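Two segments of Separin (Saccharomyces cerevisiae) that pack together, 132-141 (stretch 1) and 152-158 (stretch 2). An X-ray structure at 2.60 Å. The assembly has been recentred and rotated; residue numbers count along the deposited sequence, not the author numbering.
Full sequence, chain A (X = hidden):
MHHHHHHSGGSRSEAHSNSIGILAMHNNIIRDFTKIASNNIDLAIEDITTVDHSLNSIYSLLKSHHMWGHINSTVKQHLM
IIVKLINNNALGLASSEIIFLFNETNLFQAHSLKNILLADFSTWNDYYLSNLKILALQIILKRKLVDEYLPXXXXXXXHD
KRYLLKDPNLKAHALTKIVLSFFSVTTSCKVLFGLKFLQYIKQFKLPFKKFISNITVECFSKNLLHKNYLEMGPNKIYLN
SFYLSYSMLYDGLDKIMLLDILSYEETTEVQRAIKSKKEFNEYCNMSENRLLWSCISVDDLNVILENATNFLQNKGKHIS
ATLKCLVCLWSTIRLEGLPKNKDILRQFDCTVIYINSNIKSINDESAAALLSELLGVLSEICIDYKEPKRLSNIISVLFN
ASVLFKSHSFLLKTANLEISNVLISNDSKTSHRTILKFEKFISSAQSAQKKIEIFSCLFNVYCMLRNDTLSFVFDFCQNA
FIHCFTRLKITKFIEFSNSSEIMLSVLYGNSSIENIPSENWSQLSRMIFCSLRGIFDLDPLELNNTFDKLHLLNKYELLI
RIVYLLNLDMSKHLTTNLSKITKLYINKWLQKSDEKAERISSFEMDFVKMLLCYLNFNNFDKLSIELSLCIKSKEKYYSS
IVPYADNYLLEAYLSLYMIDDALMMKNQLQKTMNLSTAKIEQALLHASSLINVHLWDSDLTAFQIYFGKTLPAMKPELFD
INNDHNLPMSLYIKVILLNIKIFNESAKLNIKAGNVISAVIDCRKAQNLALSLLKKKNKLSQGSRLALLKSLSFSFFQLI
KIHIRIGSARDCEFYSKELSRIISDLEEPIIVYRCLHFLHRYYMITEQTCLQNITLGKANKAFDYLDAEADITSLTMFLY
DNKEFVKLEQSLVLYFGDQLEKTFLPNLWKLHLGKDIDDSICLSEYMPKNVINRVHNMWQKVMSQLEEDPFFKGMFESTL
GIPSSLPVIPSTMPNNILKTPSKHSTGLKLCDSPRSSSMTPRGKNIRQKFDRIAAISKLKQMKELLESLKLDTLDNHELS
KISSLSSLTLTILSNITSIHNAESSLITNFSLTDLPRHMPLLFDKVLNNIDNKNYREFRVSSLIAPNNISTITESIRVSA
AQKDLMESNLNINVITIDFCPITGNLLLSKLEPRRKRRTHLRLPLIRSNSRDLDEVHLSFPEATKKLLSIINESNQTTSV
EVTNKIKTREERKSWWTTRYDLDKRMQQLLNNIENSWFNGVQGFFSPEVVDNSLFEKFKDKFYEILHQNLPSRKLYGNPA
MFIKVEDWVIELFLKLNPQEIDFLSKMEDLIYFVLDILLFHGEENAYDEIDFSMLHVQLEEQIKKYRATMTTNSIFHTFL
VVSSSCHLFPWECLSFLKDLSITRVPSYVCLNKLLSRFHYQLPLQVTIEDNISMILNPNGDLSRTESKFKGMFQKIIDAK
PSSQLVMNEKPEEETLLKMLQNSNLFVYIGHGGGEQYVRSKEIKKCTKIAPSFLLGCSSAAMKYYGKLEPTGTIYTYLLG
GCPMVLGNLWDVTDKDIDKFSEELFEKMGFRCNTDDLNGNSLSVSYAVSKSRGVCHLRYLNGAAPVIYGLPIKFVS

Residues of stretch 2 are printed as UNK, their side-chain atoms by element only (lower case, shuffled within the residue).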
# COMPACT_ATOMS: atom_id res chain seq x y z
N LEU A 132 -16.06 2.80 61.00
CA LEU A 132 -17.46 3.13 60.76
C LEU A 132 -18.36 2.30 61.68
O LEU A 132 -19.26 2.82 62.32
CB LEU A 132 -17.82 2.91 59.28
CG LEU A 132 -19.18 3.47 58.83
CD1 LEU A 132 -19.24 5.00 58.94
CD2 LEU A 132 -19.54 3.01 57.41
N LYS A 133 -18.08 1.01 61.74
CA LYS A 133 -18.85 0.09 62.55
C LYS A 133 -18.79 0.44 64.06
O LYS A 133 -19.79 0.32 64.79
CB LYS A 133 -18.36 -1.34 62.30
CG LYS A 133 -18.62 -1.82 60.88
CD LYS A 133 -18.44 -3.32 60.73
CE LYS A 133 -18.71 -3.79 59.30
NZ LYS A 133 -18.82 -5.27 59.23
N ILE A 134 -17.62 0.88 64.51
CA ILE A 134 -17.44 1.31 65.89
C ILE A 134 -18.30 2.55 66.16
O ILE A 134 -18.90 2.68 67.24
CB ILE A 134 -15.93 1.59 66.23
CG1 ILE A 134 -15.10 0.31 66.15
CG2 ILE A 134 -15.78 2.17 67.62
CD1 ILE A 134 -13.65 0.52 66.39
N LEU A 135 -18.38 3.45 65.18
CA LEU A 135 -19.24 4.63 65.33
C LEU A 135 -20.71 4.21 65.36
O LEU A 135 -21.50 4.75 66.14
CB LEU A 135 -18.98 5.63 64.21
CG LEU A 135 -17.54 6.17 64.13
CD1 LEU A 135 -17.24 6.91 62.80
CD2 LEU A 135 -17.29 7.08 65.30
N ALA A 136 -21.07 3.24 64.53
CA ALA A 136 -22.43 2.74 64.51
C ALA A 136 -22.77 2.06 65.83
O ALA A 136 -23.89 2.20 66.34
CB ALA A 136 -22.62 1.78 63.35
N LEU A 137 -21.81 1.34 66.40
CA LEU A 137 -22.04 0.71 67.71
C LEU A 137 -22.17 1.77 68.80
O LEU A 137 -23.00 1.63 69.70
CB LEU A 137 -20.92 -0.27 68.05
CG LEU A 137 -20.93 -1.56 67.24
CD1 LEU A 137 -19.82 -2.48 67.67
CD2 LEU A 137 -22.26 -2.27 67.34
N GLN A 138 -21.37 2.82 68.71
CA GLN A 138 -21.45 3.95 69.63
C GLN A 138 -22.86 4.53 69.61
O GLN A 138 -23.46 4.76 70.66
CB GLN A 138 -20.41 5.03 69.28
CG GLN A 138 -20.43 6.30 70.14
CD GLN A 138 -20.08 6.05 71.61
OE1 GLN A 138 -19.50 5.02 71.97
NE2 GLN A 138 -20.45 7.01 72.47
N ILE A 139 -23.38 4.76 68.41
CA ILE A 139 -24.71 5.32 68.23
C ILE A 139 -25.78 4.39 68.82
O ILE A 139 -26.63 4.85 69.59
CB ILE A 139 -25.01 5.61 66.74
CG1 ILE A 139 -24.03 6.67 66.22
CG2 ILE A 139 -26.43 6.10 66.55
CD1 ILE A 139 -24.18 6.99 64.76
N ILE A 140 -25.71 3.10 68.50
CA ILE A 140 -26.68 2.11 69.02
C ILE A 140 -26.65 2.14 70.55
O ILE A 140 -27.69 2.01 71.23
CB ILE A 140 -26.37 0.69 68.52
CG1 ILE A 140 -26.45 0.62 67.00
CG2 ILE A 140 -27.34 -0.32 69.13
CD1 ILE A 140 -26.04 -0.70 66.41
N LEU A 141 -25.46 2.32 71.09
CA LEU A 141 -25.32 2.45 72.52
C LEU A 141 -25.98 3.72 73.05
O LEU A 141 -26.81 3.64 73.94
CB LEU A 141 -23.85 2.43 72.89
CG LEU A 141 -23.64 2.32 74.39
CD1 LEU A 141 -24.32 1.05 74.88
CD2 LEU A 141 -22.16 2.31 74.66
N UNK A 152 -28.47 -8.74 65.80
CA UNK A 152 -27.50 -8.27 64.81
C UNK A 152 -26.13 -8.02 65.43
O UNK A 152 -25.10 -8.24 64.79
c UNK A 152 -29.38 -7.15 63.59
n UNK A 152 -31.48 -6.97 62.99
c UNK A 152 -30.47 -6.36 63.69
c UNK A 152 -28.01 -7.01 64.14
c UNK A 152 -31.03 -8.11 62.49
n UNK A 152 -29.76 -8.24 62.83
N UNK A 153 -26.12 -7.53 66.66
CA UNK A 153 -24.87 -7.24 67.33
C UNK A 153 -24.21 -8.56 67.68
O UNK A 153 -22.99 -8.70 67.56
c UNK A 153 -23.91 -6.43 69.48
c UNK A 153 -25.29 -4.93 68.10
c UNK A 153 -26.07 -4.12 69.06
c UNK A 153 -25.10 -6.37 68.55
N UNK A 154 -25.02 -9.53 68.06
CA UNK A 154 -24.50 -10.86 68.31
C UNK A 154 -23.95 -11.47 67.01
O UNK A 154 -22.83 -11.96 67.00
c UNK A 154 -24.75 -11.28 71.29
c UNK A 154 -27.01 -12.32 70.96
c UNK A 154 -25.96 -11.38 70.37
c UNK A 154 -25.56 -11.76 68.94
N UNK A 155 -24.73 -11.41 65.93
CA UNK A 155 -24.32 -11.96 64.62
C UNK A 155 -22.98 -11.37 64.14
O UNK A 155 -22.08 -12.10 63.70
o UNK A 155 -24.14 -13.22 60.42
o UNK A 155 -24.79 -14.12 62.33
c UNK A 155 -25.42 -11.71 63.57
c UNK A 155 -24.95 -11.73 62.11
c UNK A 155 -24.60 -13.13 61.59
N UNK A 156 -22.88 -10.05 64.24
CA UNK A 156 -21.65 -9.30 64.04
C UNK A 156 -20.47 -9.93 64.78
O UNK A 156 -19.50 -10.36 64.17
c UNK A 156 -21.84 -7.87 64.53
c UNK A 156 -20.86 -5.68 65.27
c UNK A 156 -20.18 -6.79 63.15
c UNK A 156 -20.59 -7.00 64.57
N UNK A 157 -20.58 -9.98 66.10
CA UNK A 157 -19.46 -10.39 66.91
C UNK A 157 -19.26 -11.90 66.86
O UNK A 157 -18.13 -12.37 66.99
c UNK A 157 -19.21 -8.45 68.52
c UNK A 157 -17.86 -8.10 68.54
c UNK A 157 -20.14 -7.44 68.66
c UNK A 157 -19.74 -6.12 68.83
c UNK A 157 -19.63 -9.89 68.34
c UNK A 157 -18.40 -5.79 68.86
c UNK A 157 -17.45 -6.78 68.71
N UNK A 158 -20.33 -12.64 66.62
CA UNK A 158 -20.22 -14.08 66.34
C UNK A 158 -19.20 -14.31 65.23
O UNK A 158 -18.29 -15.12 65.38
c UNK A 158 -21.58 -14.68 65.95
o UNK A 158 -21.49 -16.07 65.64

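Position 152, already within a helix that begins earlier in the chain, has six side-chain atoms: one carbon leading to a five-membered ring of three carbons and two nitrogens. An imidazole is the match, so the residue is His 152. Its side chain is out of reach of stretch 1 and takes no part in the contact, but its backbone helps hold the helix through a hydrogen bond from N of position 156 to O of His 152 (2.9 Å).

Position 153 carries four carbons, forked at the first, with one arm two carbons long. That beta-branched, wholly apolar pattern is isoleucine. The CA-to-CB bond of Ile 153 points toward the first helix, and the side chain meets two residues spaced three apart there: CG1 lies 4.1 Å from Leu 137 CD2, and CD1 lies 4.0 Å from Ile 140 CG2.

At position 154 there are again four carbons, but the fork comes at the second, which identifies Leu 154. It is buried, yet out of reach of stretch 1, which covers none of its surface.

Position 155 has three carbons in a row, the third bearing two oxygens: a carboxylate on a two-methylene stem, hence Glu 155. It is partly exposed and out of reach of stretch 1; its OE1 is hydrogen-bonded elsewhere in the structure.

Four carbons forked at the second recur at position 156, now directed toward the first helix. This is Leu 156, with chi1 t and chi2 p. Its CD2 packs 4.1 Å from Leu 137 CD1, while its CD1 lies 4.4 Å from Lys 133 NZ, an amine whose hydrogen bond is made elsewhere.

Position 157 shows one carbon followed by a six-carbon ring without a hydroxyl, which makes it Phe 157. Its CA-to-CB bond points sideways, but the ring reaches back, bringing CZ to 3.8 Å from Leu 137 CD1 in an oblique approach.

Position 158 has one carbon and one oxygen, the signature of Ser 158. It is out of reach of stretch 1, and its OG is hydrogen-bonded elsewhere in the structure.

The contact is a small apolar one between nearly antiparallel helices, at 151°, burying 230 Å² in all. Leu 137 is its centre, touching Ile 153, Leu 156 and Phe 157, with Ile 140 and Lys 133 extending the strip a turn in each direction. No hydrogen bond crosses; with the axes 12.9 Å apart, side chains alone bridge the gap.

Stretch 2 152-158: HILELFS
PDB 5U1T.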